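Local structure of amino acid amide racemase (6GIO) at residues R105-H110 against V292-A297; D114-A119 against M262-K267. The protein binds pyridoxal-5'-phosphate as an enzyme of the class-III aminotransferase family, working as a two-chain assembly whose cofactor sites take in residues of both subunits. All blocks are in the same frame, centred on the assembly; numbering follows the deposited sequence.

Interaction 1 of 2, residues R105-H110 against V292-A297; sequences RVWFGH and VLQTTA. With PLP (pyridoxal-5'-phosphate), chain E.
W107 of strand 104-109 and H110 just beyond its end face a loop that closes in a type I beta turn from Q294 to A297. The strand lies at one border, within this chain, of the large mixed sheet that carries the cofactor site in this aminotransferase fold, and the turn presents T295 to a pyridoxal-5'-phosphate (PLP) shared with the second subunit. W107 makes the direct polar link. Its CB points toward the loop and CG is anti to the backbone N (chi1 168°). NE1 of W107 donates a nearly straight bond of 3.0 Å to V292 O (166° at the hydrogen). The acceptor lies only 2° out of the ring plane. The buried indole N-H is thereby satisfied by backbone, while CZ2 of W107 packs against V292 CG1 at 3.9 Å. One indole face is covered from within the strand, G109 N lying 3.5 Å above the plane toward the rim. A297 closes the turn: its N bonds back to Q294 O, and its methyl CB presses on F108 O at 3.3 Å and rests beside G109 CA. H110 buries the largest area in the contact. Its imidazole crosses the T296 side chain at about a right angle, and CE1 comes within 3.1 Å of T296 OG1, close also to A297 N. The H110 backbone N is meanwhile held by D114 OD2. T295, the second residue of the turn, grips one phosphate oxygen twice, through its backbone N and through OG1, the latter 2.7 Å from PLP O1P. A water joins the two segments and the phosphate: it is hydrogen-bonded to H110 NE2, accepts from T296 N, and donates to PLP O3P at 2.7 Å.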
ATOM      1  N   ARG C 105      10.572  -1.589  17.831  1.00 22.22           N
ATOM      2  CA  ARG C 105       9.553  -0.653  17.355  1.00 22.40           C
ATOM      3  C   ARG C 105       8.812  -1.266  16.163  1.00 22.45           C
ATOM      4  O   ARG C 105       9.257  -2.272  15.550  1.00 19.62           O
ATOM      5  CB  ARG C 105      10.179   0.657  16.915  1.00 22.14           C
ATOM      6  CG  ARG C 105      11.047   1.348  17.953  1.00 23.23           C
ATOM      7  CD  ARG C 105      10.208   1.956  19.052  1.00 24.46           C
ATOM      8  NE  ARG C 105      10.956   2.757  20.005  1.00 26.29           N
ATOM      9  CZ  ARG C 105      11.567   2.302  21.101  1.00 28.56           C
ATOM     10  NH1 ARG C 105      11.546   1.022  21.393  1.00 29.00           N
ATOM     11  NH2 ARG C 105      12.202   3.153  21.915  1.00 27.63           N
ATOM     12  N   VAL C 106       7.713  -0.587  15.830  1.00 21.48           N
ATOM     13  CA  VAL C 106       6.750  -1.026  14.839  1.00 19.92           C
ATOM     14  C   VAL C 106       6.546   0.045  13.773  1.00 19.76           C
ATOM     15  O   VAL C 106       6.377   1.227  14.073  1.00 22.38           O
ATOM     16  CB  VAL C 106       5.417  -1.267  15.500  1.00 18.78           C
ATOM     17  CG1 VAL C 106       4.446  -1.912  14.511  1.00 18.49           C
ATOM     18  CG2 VAL C 106       5.648  -2.137  16.724  1.00 19.38           C
ATOM     19  N   TRP C 107       6.608  -0.369  12.531  1.00 18.83           N
ATOM     20  CA  TRP C 107       6.254   0.486  11.417  1.00 19.00           C
ATOM     21  C   TRP C 107       5.015  -0.113  10.867  1.00 17.46           C
ATOM     22  O   TRP C 107       4.907  -1.298  10.837  1.00 17.31           O
ATOM     23  CB  TRP C 107       7.374   0.420  10.370  1.00 19.94           C
ATOM     24  CG  TRP C 107       7.113   0.998   9.015  1.00 19.71           C
ATOM     25  CD1 TRP C 107       7.478   2.223   8.591  1.00 19.59           C
ATOM     26  CD2 TRP C 107       6.515   0.326   7.875  1.00 19.86           C
ATOM     27  NE1 TRP C 107       7.112   2.386   7.270  1.00 21.72           N
ATOM     28  CE2 TRP C 107       6.537   1.232   6.803  1.00 20.21           C
ATOM     29  CE3 TRP C 107       5.957  -0.958   7.666  1.00 20.82           C
ATOM     30  CZ2 TRP C 107       6.041   0.912   5.526  1.00 19.47           C
ATOM     31  CZ3 TRP C 107       5.430  -1.263   6.364  1.00 20.03           C
ATOM     32  CH2 TRP C 107       5.482  -0.316   5.339  1.00 19.16           C
ATOM     33  N   PHE C 108       4.113   0.710  10.364  1.00 19.07           N
ATOM     34  CA  PHE C 108       2.899   0.242   9.686  1.00 18.78           C
ATOM     35  C   PHE C 108       2.848   0.550   8.207  1.00 17.87           C
ATOM     36  O   PHE C 108       3.332   1.596   7.770  1.00 18.51           O
ATOM     37  CB  PHE C 108       1.686   0.909  10.320  1.00 20.35           C
ATOM     38  CG  PHE C 108       1.357   0.381  11.681  1.00 21.05           C
ATOM     39  CD1 PHE C 108       0.893  -0.931  11.841  1.00 21.09           C
ATOM     40  CD2 PHE C 108       1.548   1.178  12.818  1.00 21.23           C
ATOM     41  CE1 PHE C 108       0.612  -1.441  13.098  1.00 20.60           C
ATOM     42  CE2 PHE C 108       1.227   0.687  14.075  1.00 21.62           C
ATOM     43  CZ  PHE C 108       0.780  -0.627  14.227  1.00 20.78           C
ATOM     44  N   GLY C 109       2.179  -0.319   7.441  1.00 17.61           N
ATOM     45  CA  GLY C 109       1.960  -0.045   6.022  1.00 17.17           C
ATOM     46  C   GLY C 109       0.626  -0.600   5.625  1.00 17.43           C
ATOM     47  O   GLY C 109      -0.238  -0.816   6.490  1.00 17.89           O
ATOM     48  N   HIS C 110       0.437  -0.794   4.330  1.00 17.23           N
ATOM     49  CA  HIS C 110      -0.856  -1.265   3.809  1.00 18.86           C
ATOM     50  C   HIS C 110      -0.879  -2.657   3.309  1.00 19.92           C
ATOM     51  O   HIS C 110      -1.964  -3.200   3.096  1.00 23.88           O
ATOM     52  CB  HIS C 110      -1.253  -0.423   2.626  1.00 18.16           C
ATOM     53  CG  HIS C 110      -1.250   1.018   2.918  1.00 16.23           C
ATOM     54  ND1 HIS C 110      -2.069   1.571   3.884  1.00 16.56           N
ATOM     55  CD2 HIS C 110      -0.543   2.035   2.379  1.00 15.64           C
ATOM     56  CE1 HIS C 110      -1.887   2.879   3.895  1.00 16.54           C
ATOM     57  NE2 HIS C 110      -0.945   3.180   3.019  1.00 15.88           N
ATOM     58  N   VAL C 292      10.855   5.693   5.452  1.00 26.52           N
ATOM     59  CA  VAL C 292       9.865   4.914   4.713  1.00 26.31           C
ATOM     60  C   VAL C 292       8.470   5.443   5.037  1.00 25.94           C
ATOM     61  O   VAL C 292       7.849   5.003   5.985  1.00 24.95           O
ATOM     62  CB  VAL C 292       9.966   3.405   5.017  1.00 27.75           C
ATOM     63  CG1 VAL C 292       9.149   2.626   4.002  1.00 27.49           C
ATOM     64  CG2 VAL C 292      11.413   2.918   4.954  1.00 27.82           C
ATOM     65  N   LEU C 293       7.986   6.375   4.213  1.00 23.83           N
ATOM     66  CA  LEU C 293       6.766   7.118   4.468  1.00 25.06           C
ATOM     67  C   LEU C 293       5.671   6.765   3.503  1.00 25.81           C
ATOM     68  O   LEU C 293       5.905   6.691   2.282  1.00 28.82           O
ATOM     69  CB  LEU C 293       7.017   8.604   4.292  1.00 25.17           C
ATOM     70  CG  LEU C 293       7.992   9.302   5.250  1.00 26.24           C
ATOM     71  CD1 LEU C 293       7.917  10.804   4.985  1.00 27.53           C
ATOM     72  CD2 LEU C 293       7.694   8.980   6.701  1.00 24.99           C
ATOM     73  N   GLN C 294       4.475   6.523   4.031  1.00 25.53           N
ATOM     74  CA  GLN C 294       3.280   6.472   3.188  1.00 26.91           C
ATOM     75  C   GLN C 294       2.196   7.196   3.934  1.00 26.35           C
ATOM     76  O   GLN C 294       1.883   6.834   5.073  1.00 25.54           O
ATOM     77  CB  GLN C 294       2.837   5.059   2.911  1.00 27.32           C
ATOM     78  CG  GLN C 294       3.685   4.324   1.904  1.00 28.57           C
ATOM     79  CD  GLN C 294       3.240   2.887   1.806  1.00 29.98           C
ATOM     80  OE1 GLN C 294       3.425   2.111   2.753  1.00 29.94           O
ATOM     81  NE2 GLN C 294       2.597   2.537   0.691  1.00 28.43           N
ATOM     82  N   THR C 295       1.585   8.171   3.267  1.00 26.21           N
ATOM     83  CA  THR C 295       0.694   9.119   3.939  1.00 26.50           C
ATOM     84  C   THR C 295      -0.338   8.508   4.915  1.00 25.58           C
ATOM     85  O   THR C 295      -0.393   8.922   6.105  1.00 24.24           O
ATOM     86  CB  THR C 295       0.003  10.033   2.928  1.00 25.77           C
ATOM     87  OG1 THR C 295       1.008  10.766   2.206  1.00 25.38           O
ATOM     88  CG2 THR C 295      -0.894  11.041   3.651  1.00 25.91           C
ATOM     89  N   THR C 296      -1.136   7.558   4.427  1.00 22.81           N
ATOM     90  CA  THR C 296      -2.227   6.995   5.227  1.00 22.45           C
ATOM     91  C   THR C 296      -1.887   5.743   5.996  1.00 20.74           C
ATOM     92  O   THR C 296      -2.751   5.160   6.620  1.00 21.23           O
ATOM     93  CB  THR C 296      -3.490   6.702   4.384  1.00 22.49           C
ATOM     94  OG1 THR C 296      -3.183   5.705   3.420  1.00 21.90           O
ATOM     95  CG2 THR C 296      -3.965   7.959   3.704  1.00 22.77           C
ATOM     96  N   ALA C 297      -0.647   5.303   5.942  1.00 21.39           N
ATOM     97  CA  ALA C 297      -0.207   4.201   6.793  1.00 21.70           C
ATOM     98  C   ALA C 297      -0.444   4.526   8.267  1.00 20.98           C
ATOM     99  O   ALA C 297      -0.201   5.657   8.729  1.00 20.19           O
ATOM    100  CB  ALA C 297       1.275   3.903   6.570  1.00 23.25           C
TER
HETATM  101  N1  PLP E 501       2.810  11.568  -5.515  1.00 30.69           N
HETATM  102  C2  PLP E 501       2.497  12.826  -5.077  1.00 30.64           C
HETATM  103  C2A PLP E 501       2.393  13.997  -6.027  1.00 28.82           C
HETATM  104  C3  PLP E 501       2.256  13.052  -3.619  1.00 31.13           C
HETATM  105  O3  PLP E 501       1.958  14.268  -3.101  1.00 30.45           O
HETATM  106  C4  PLP E 501       2.352  11.894  -2.702  1.00 32.78           C
HETATM  107  C4A PLP E 501       2.115  12.048  -1.245  1.00 36.35           C
HETATM  108  C5  PLP E 501       2.710  10.570  -3.284  1.00 30.58           C
HETATM  109  C6  PLP E 501       2.911  10.490  -4.672  1.00 28.60           C
HETATM  110  C5A PLP E 501       2.817   9.378  -2.318  1.00 29.53           C
HETATM  111  O4P PLP E 501       1.572   8.987  -1.680  1.00 25.87           O
HETATM  112  P   PLP E 501       1.614   8.032  -0.395  1.00 26.22           P
HETATM  113  O1P PLP E 501       2.302   8.928   0.637  1.00 24.39           O
HETATM  114  O2P PLP E 501       2.510   6.845  -0.709  1.00 23.91           O
HETATM  115  O3P PLP E 501       0.182   7.706  -0.128  1.00 24.69           O
HETATM  116  O   HOH W   1      -0.743   6.135   1.900  1.00 25.88           O

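Interaction 2 of 2, residues D114-A119 against M262-K267; sequences DANDCA and MVVFGK. With PLP (pyridoxal-5'-phosphate), chain G.
V264 CG1 lies over one face of the N116 carboxamide, 4.1 Å from N116 CG, and the edge of the PLP pyridine ring, at C6 and N1, approaches near the amide plane. The other flat group, the F265 ring, belongs to the reverse side of the strand, where V263 CG1 lies 3.5 Å above one face, offset toward the rim. The contact is helix-on-sheet packing in the large PLP-binding domain. The axes of helix segment 114-119 and strand 262-265 run nearly antiparallel (157°), 8.6 Å apart at closest. Two alanines one helical turn apart, A115 and A119, make the seat. A115 CB presses on V264 CG1 at 3.5 Å, tighter than usual for two carbons; a V264 chi1 of -178°, with CG1 anti to the backbone N, puts that methyl against the alanine. A119 CB meets the sulfur of M262, 3.7 Å from SD. Neighbouring strand 276-281 continues this floor, with S276 and V278 touching A115. Past the strand, the chain leads through G266 to K267, whose NZ is covalently bound to PLP C4A at 1.3 Å, a length consistent with the Schiff base expected in this family. A bend at chi4 (79°) puts NZ there. From the start of the helix, G112 N and S113 OG hold the phosphate. The small alanines A115 and A119 on the helix are consistent with its close seat on the strand. The helix thus brings the G112 N-H and the S113 hydroxyl, and probably the positive end of the helix dipole, to the phosphate, while the chain leaving the strand brings K267 to its covalent bond with the cofactor.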
ATOM      1  N   ASP C 114       4.529  -3.803   0.613  1.00 19.48           N
ATOM      2  CA  ASP C 114       5.160  -2.558   1.091  1.00 20.15           C
ATOM      3  C   ASP C 114       5.971  -2.797   2.411  1.00 20.71           C
ATOM      4  O   ASP C 114       7.017  -2.157   2.641  1.00 18.64           O
ATOM      5  CB  ASP C 114       4.192  -1.332   1.106  1.00 21.13           C
ATOM      6  CG  ASP C 114       3.124  -1.306   2.264  1.00 22.46           C
ATOM      7  OD1 ASP C 114       3.266  -1.954   3.299  1.00 24.65           O
ATOM      8  OD2 ASP C 114       2.140  -0.509   2.138  1.00 23.79           O
ATOM      9  N   ALA C 115       5.530  -3.786   3.189  1.00 19.42           N
ATOM     10  CA  ALA C 115       6.203  -4.161   4.448  1.00 19.91           C
ATOM     11  C   ALA C 115       7.526  -4.825   4.172  1.00 20.86           C
ATOM     12  O   ALA C 115       8.547  -4.524   4.848  1.00 20.92           O
ATOM     13  CB  ALA C 115       5.301  -5.044   5.296  1.00 19.43           C
ATOM     14  N   ASN C 116       7.556  -5.711   3.185  1.00 19.71           N
ATOM     15  CA  ASN C 116       8.831  -6.313   2.809  1.00 22.00           C
ATOM     16  C   ASN C 116       9.750  -5.327   2.051  1.00 21.90           C
ATOM     17  O   ASN C 116      10.990  -5.421   2.134  1.00 21.07           O
ATOM     18  CB  ASN C 116       8.649  -7.611   1.988  1.00 22.80           C
ATOM     19  CG  ASN C 116       8.206  -8.788   2.829  1.00 24.26           C
ATOM     20  OD1 ASN C 116       7.210  -9.458   2.505  1.00 25.46           O
ATOM     21  ND2 ASN C 116       8.918  -9.043   3.922  1.00 21.33           N
ATOM     22  N   ASP C 117       9.163  -4.388   1.325  1.00 22.48           N
ATOM     23  CA  ASP C 117       9.962  -3.346   0.692  1.00 24.00           C
ATOM     24  C   ASP C 117      10.648  -2.496   1.780  1.00 23.03           C
ATOM     25  O   ASP C 117      11.844  -2.211   1.715  1.00 21.67           O
ATOM     26  CB  ASP C 117       9.092  -2.494  -0.209  1.00 26.77           C
ATOM     27  CG  ASP C 117       9.911  -1.577  -1.091  1.00 30.42           C
ATOM     28  OD1 ASP C 117      11.108  -1.840  -1.320  1.00 36.25           O
ATOM     29  OD2 ASP C 117       9.367  -0.587  -1.566  1.00 34.00           O
ATOM     30  N   CYS C 118       9.861  -2.121   2.777  1.00 22.98           N
ATOM     31  CA  CYS C 118      10.353  -1.459   3.958  1.00 23.50           C
ATOM     32  C   CYS C 118      11.485  -2.253   4.564  1.00 23.48           C
ATOM     33  O   CYS C 118      12.581  -1.723   4.783  1.00 21.23           O
ATOM     34  CB  CYS C 118       9.224  -1.267   4.996  1.00 22.76           C
ATOM     35  SG  CYS C 118       9.860  -0.511   6.533  1.00 23.84           S
ATOM     36  N   ALA C 119      11.225  -3.538   4.825  1.00 22.43           N
ATOM     37  CA  ALA C 119      12.204  -4.382   5.491  1.00 21.61           C
ATOM     38  C   ALA C 119      13.495  -4.347   4.710  1.00 22.49           C
ATOM     39  O   ALA C 119      14.528  -4.063   5.297  1.00 21.06           O
ATOM     40  CB  ALA C 119      11.701  -5.829   5.650  1.00 21.15           C
ATOM     41  N   MET C 262      13.260  -9.871  13.178  1.00 22.27           N
ATOM     42  CA  MET C 262      12.284  -9.009  12.547  1.00 21.76           C
ATOM     43  C   MET C 262      11.154  -9.877  12.085  1.00 22.65           C
ATOM     44  O   MET C 262      11.400 -10.949  11.527  1.00 20.55           O
ATOM     45  CB  MET C 262      12.912  -8.258  11.359  1.00 23.38           C
ATOM     46  CG  MET C 262      11.946  -7.356  10.561  1.00 23.76           C
ATOM     47  SD  MET C 262      12.677  -6.364   9.229  1.00 25.59           S
ATOM     48  CE  MET C 262      13.587  -5.166  10.230  1.00 27.05           C
ATOM     49  N   VAL C 263       9.920  -9.402  12.287  1.00 21.26           N
ATOM     50  CA  VAL C 263       8.759 -10.124  11.806  1.00 21.20           C
ATOM     51  C   VAL C 263       7.914  -9.204  10.946  1.00 21.17           C
ATOM     52  O   VAL C 263       7.723  -8.034  11.303  1.00 19.94           O
ATOM     53  CB  VAL C 263       7.895 -10.684  12.960  1.00 20.26           C
ATOM     54  CG1 VAL C 263       6.745 -11.503  12.395  1.00 20.65           C
ATOM     55  CG2 VAL C 263       8.726 -11.540  13.913  1.00 20.53           C
ATOM     56  N   VAL C 264       7.438  -9.732   9.817  1.00 21.22           N
ATOM     57  CA  VAL C 264       6.602  -8.971   8.878  1.00 19.81           C
ATOM     58  C   VAL C 264       5.200  -9.554   8.907  1.00 21.66           C
ATOM     59  O   VAL C 264       5.014 -10.814   8.798  1.00 21.36           O
ATOM     60  CB  VAL C 264       7.191  -9.017   7.451  1.00 21.76           C
ATOM     61  CG1 VAL C 264       6.355  -8.173   6.454  1.00 21.85           C
ATOM     62  CG2 VAL C 264       8.640  -8.549   7.465  1.00 21.54           C
ATOM     63  N   PHE C 265       4.203  -8.668   9.124  1.00 20.00           N
ATOM     64  CA  PHE C 265       2.823  -9.083   9.187  1.00 19.31           C
ATOM     65  C   PHE C 265       1.994  -8.460   8.070  1.00 19.85           C
ATOM     66  O   PHE C 265       2.321  -7.384   7.566  1.00 19.27           O
ATOM     67  CB  PHE C 265       2.195  -8.674  10.510  1.00 19.69           C
ATOM     68  CG  PHE C 265       2.845  -9.271  11.736  1.00 20.48           C
ATOM     69  CD1 PHE C 265       2.449 -10.496  12.208  1.00 19.96           C
ATOM     70  CD2 PHE C 265       3.760  -8.535  12.478  1.00 20.52           C
ATOM     71  CE1 PHE C 265       2.999 -11.012  13.346  1.00 20.81           C
ATOM     72  CE2 PHE C 265       4.299  -9.037  13.654  1.00 19.52           C
ATOM     73  CZ  PHE C 265       3.928 -10.288  14.077  1.00 20.67           C
ATOM     74  N   GLY C 266       0.905  -9.129   7.705  1.00 22.00           N
ATOM     75  CA  GLY C 266      -0.009  -8.556   6.730  1.00 21.32           C
ATOM     76  C   GLY C 266      -1.265  -9.350   6.562  1.00 21.24           C
ATOM     77  O   GLY C 266      -1.699 -10.061   7.459  1.00 21.32           O
ATOM     78  N   LYS C 267      -1.850  -9.229   5.375  1.00 23.84           N
ATOM     79  CA  LYS C 267      -3.050  -9.960   5.032  1.00 22.78           C
ATOM     80  C   LYS C 267      -4.078  -9.938   6.197  1.00 24.25           C
ATOM     81  O   LYS C 267      -4.714  -8.906   6.452  1.00 22.06           O
ATOM     82  CB  LYS C 267      -2.686 -11.364   4.559  1.00 23.76           C
ATOM     83  CG  LYS C 267      -2.258 -11.432   3.093  1.00 26.46           C
ATOM     84  CD  LYS C 267      -1.924 -12.866   2.630  1.00 27.62           C
ATOM     85  CE  LYS C 267      -1.641 -12.976   1.118  1.00 28.34           C
ATOM     86  NZ  LYS C 267      -0.289 -12.557   0.677  1.00 28.60           N
TER
HETATM   87  N1  PLP G 501       4.697 -12.170   1.845  1.00 32.40           N
HETATM   88  C2  PLP G 501       3.990 -13.327   1.861  1.00 35.26           C
HETATM   89  C2A PLP G 501       4.506 -14.578   2.503  1.00 35.39           C
HETATM   90  C3  PLP G 501       2.656 -13.407   1.213  1.00 34.50           C
HETATM   91  O3  PLP G 501       1.973 -14.559   1.230  1.00 35.47           O
HETATM   92  C4  PLP G 501       2.070 -12.208   0.582  1.00 35.56           C
HETATM   93  C4A PLP G 501       0.721 -12.275  -0.058  1.00 34.77           C
HETATM   94  C5  PLP G 501       2.936 -10.978   0.635  1.00 34.45           C
HETATM   95  C6  PLP G 501       4.198 -11.046   1.264  1.00 34.88           C
HETATM   96  C5A PLP G 501       2.467  -9.698  -0.038  1.00 34.56           C
HETATM   97  O4P PLP G 501       1.181  -9.229   0.386  1.00 34.82           O
HETATM   98  P   PLP G 501       0.321  -8.237  -0.523  1.00 32.20           P
HETATM   99  O1P PLP G 501      -0.613  -7.635   0.480  1.00 34.92           O
HETATM  100  O2P PLP G 501      -0.388  -9.091  -1.559  1.00 30.35           O
HETATM  101  O3P PLP G 501       1.313  -7.226  -1.081  1.00 33.25           O

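The centres of interactions 1 and 2 lie 10 Å apart in the same large domain, and their segments touch: W107 packs on D114 and A115. Strand 104-109 runs directly into helix 112-127, so the first halves of both contacts are consecutive, and 262-267 precedes 292-297, which places interaction 2 within the chain span bounded by interaction 1. Strands 104-109 and 262-265 belong to one sheet, separated by strand 276-281. The two contacts serve different cofactors: 114-119 and 262-267 help build this chain's own site, whereas T295 reaches the PLP held by G112 and S113 of the second subunit. Each PLP site is thus completed by residues of both subunits.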